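Local structure of CCMAN5 (Cellulosimicrobium cellulans, 2XSG) at residues Leu117-Gly122 with Thr128-Thr133. The protein is a calcium-binding family 92 glycoside hydrolase that hydrolyses alpha-mannosides and probably uncaps mannose-6-phosphate on glycans. Residues are numbered along the deposited sequence; the frame is centred on the assembly and turned at random.
Sequences LGNVAG and TGAPGT
Ala121 and Thr128 exchange two backbone hydrogen bonds, Ala121 N to Thr128 O and Thr128 N to Ala121 O, both 3.0 Å. Next along, Ala130 N reaches Asn119 O at 2.8 Å, but from above the carbonyl plane, 50° out of it. Asn119 N then bonds Gly132 O at 3.0 Å. The methyls of Ala121 and Ala130 meet at 3.7 Å (CB to CB), two small groups making a diagonal contact beside the bulge. This is an antiparallel beta hairpin of the N-terminal domain, interrupted by a beta bulge: Val120 faces Gly129, yet Gly118 faces Thr133, so Ala130, Pro131 and Gly132 bow outward as the chain turns a corner. Proline suits the bend with its ring-restricted phi, and Gly132 takes a phi of 96°, where a side chain would jam against the preceding carbonyl. Asn119 reaches into the bow; with CG anti to its own N (chi1 -171°), its amide is carried beside Pro131 O. Beyond the corner, the Thr133 methyl CG2 lies 3.6 Å from Leu117 O. The buried Leu117 and Val120 pack on Pro83 and Thr84 of strand 80-84, while His99 ND1 hydrogen-bonds Gly118 O.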
ATOM      1  N   LEU A 117       2.837  28.664  -7.771  1.00  5.87           N
ATOM      2  CA  LEU A 117       1.412  28.812  -8.024  1.00  5.77           C
ATOM      3  C   LEU A 117       1.135  30.201  -8.554  1.00  6.13           C
ATOM      4  O   LEU A 117       1.687  31.170  -8.042  1.00  6.77           O
ATOM      5  CB  LEU A 117       0.613  28.573  -6.731  1.00  5.55           C
ATOM      6  CG  LEU A 117       0.757  27.207  -6.051  1.00  4.53           C
ATOM      7  CD1 LEU A 117       0.085  27.215  -4.638  1.00  3.81           C
ATOM      8  CD2 LEU A 117       0.201  26.097  -6.954  1.00  3.95           C
ATOM      9  N   GLY A 118       0.310  30.293  -9.598  1.00  5.86           N
ATOM     10  CA  GLY A 118      -0.135  31.579 -10.102  1.00  6.00           C
ATOM     11  C   GLY A 118      -0.912  32.319  -9.034  1.00  5.95           C
ATOM     12  O   GLY A 118      -1.759  31.734  -8.332  1.00  6.24           O
ATOM     13  N   ASN A 119      -0.603  33.607  -8.872  1.00  6.38           N
ATOM     14  CA  ASN A 119      -1.226  34.405  -7.813  1.00  5.77           C
ATOM     15  C   ASN A 119      -2.718  34.561  -8.103  1.00  5.62           C
ATOM     16  O   ASN A 119      -3.124  34.562  -9.263  1.00  6.19           O
ATOM     17  CB  ASN A 119      -0.525  35.762  -7.701  1.00  5.22           C
ATOM     18  CG  ASN A 119      -0.966  36.582  -6.490  1.00  5.39           C
ATOM     19  OD1 ASN A 119      -0.969  37.812  -6.556  1.00  4.23           O
ATOM     20  ND2 ASN A 119      -1.339  35.916  -5.380  1.00  2.00           N
ATOM     21  N   VAL A 120      -3.527  34.644  -7.045  1.00  5.46           N
ATOM     22  CA  VAL A 120      -4.954  34.921  -7.160  1.00  5.26           C
ATOM     23  C   VAL A 120      -5.355  36.007  -6.154  1.00  5.83           C
ATOM     24  O   VAL A 120      -4.832  36.048  -5.026  1.00  5.79           O
ATOM     25  CB  VAL A 120      -5.838  33.640  -7.006  1.00  5.16           C
ATOM     26  CG1 VAL A 120      -5.525  32.634  -8.109  1.00  3.80           C
ATOM     27  CG2 VAL A 120      -5.654  32.985  -5.613  1.00  4.56           C
ATOM     28  N   ALA A 121      -6.266  36.889  -6.566  1.00  6.23           N
ATOM     29  CA  ALA A 121      -6.703  38.023  -5.732  1.00  6.56           C
ATOM     30  C   ALA A 121      -8.124  38.454  -6.072  1.00  6.71           C
ATOM     31  O   ALA A 121      -8.690  37.984  -7.043  1.00  7.26           O
ATOM     32  CB  ALA A 121      -5.739  39.199  -5.874  1.00  7.45           C
ATOM     33  N   GLY A 122      -8.686  39.372  -5.287  1.00  6.67           N
ATOM     34  CA  GLY A 122     -10.090  39.740  -5.418  1.00  6.12           C
ATOM     35  C   GLY A 122     -10.867  39.383  -4.157  1.00  6.60           C
ATOM     36  O   GLY A 122     -10.268  39.019  -3.141  1.00  6.27           O
ATOM     37  N   THR A 128      -9.808  35.842  -8.823  1.00  9.59           N
ATOM     38  CA  THR A 128      -9.316  35.360 -10.109  1.00  9.40           C
ATOM     39  C   THR A 128      -7.790  35.534 -10.189  1.00  9.38           C
ATOM     40  O   THR A 128      -7.162  36.051  -9.257  1.00  8.96           O
ATOM     41  CB  THR A 128     -10.041  36.094 -11.281  1.00 10.79           C
ATOM     42  OG1 THR A 128      -9.736  35.454 -12.528  1.00 11.80           O
ATOM     43  CG2 THR A 128      -9.665  37.592 -11.340  1.00  9.92           C
ATOM     44  N   GLY A 129      -7.204  35.104 -11.306  1.00  9.33           N
ATOM     45  CA  GLY A 129      -5.770  35.225 -11.542  1.00  9.09           C
ATOM     46  C   GLY A 129      -5.306  36.654 -11.301  1.00  9.38           C
ATOM     47  O   GLY A 129      -6.005  37.618 -11.639  1.00  9.49           O
ATOM     48  N   ALA A 130      -4.131  36.794 -10.697  1.00  9.20           N
ATOM     49  CA  ALA A 130      -3.536  38.102 -10.437  1.00  8.74           C
ATOM     50  C   ALA A 130      -2.058  37.960 -10.754  1.00  8.98           C
ATOM     51  O   ALA A 130      -1.537  36.839 -10.691  1.00  7.55           O
ATOM     52  CB  ALA A 130      -3.758  38.513  -8.976  1.00  8.49           C
ATOM     53  N   PRO A 131      -1.389  39.076 -11.154  1.00  9.66           N
ATOM     54  CA  PRO A 131       0.050  39.129 -11.433  1.00  9.45           C
ATOM     55  C   PRO A 131       0.901  38.476 -10.355  1.00  9.19           C
ATOM     56  O   PRO A 131       0.580  38.571  -9.159  1.00  9.31           O
ATOM     57  CB  PRO A 131       0.353  40.640 -11.473  1.00  9.62           C
ATOM     58  CG  PRO A 131      -0.927  41.342 -11.127  1.00  9.92           C
ATOM     59  CD  PRO A 131      -2.021  40.375 -11.459  1.00  9.81           C
ATOM     60  N   GLY A 132       1.955  37.789 -10.778  1.00  9.04           N
ATOM     61  CA  GLY A 132       2.946  37.266  -9.849  1.00  9.13           C
ATOM     62  C   GLY A 132       2.754  35.820  -9.427  1.00  9.14           C
ATOM     63  O   GLY A 132       1.809  35.147  -9.840  1.00  9.38           O
ATOM     64  N   THR A 133       3.656  35.351  -8.571  1.00  9.04           N
ATOM     65  CA  THR A 133       3.729  33.938  -8.229  1.00  8.85           C
ATOM     66  C   THR A 133       3.742  33.727  -6.724  1.00  8.29           C
ATOM     67  O   THR A 133       4.443  34.437  -6.002  1.00  8.01           O
ATOM     68  CB  THR A 133       4.957  33.299  -8.940  1.00  8.93           C
ATOM     69  OG1 THR A 133       4.717  33.322 -10.352  1.00 10.00           O
ATOM     70  CG2 THR A 133       5.185  31.857  -8.517  1.00 10.22           C
TER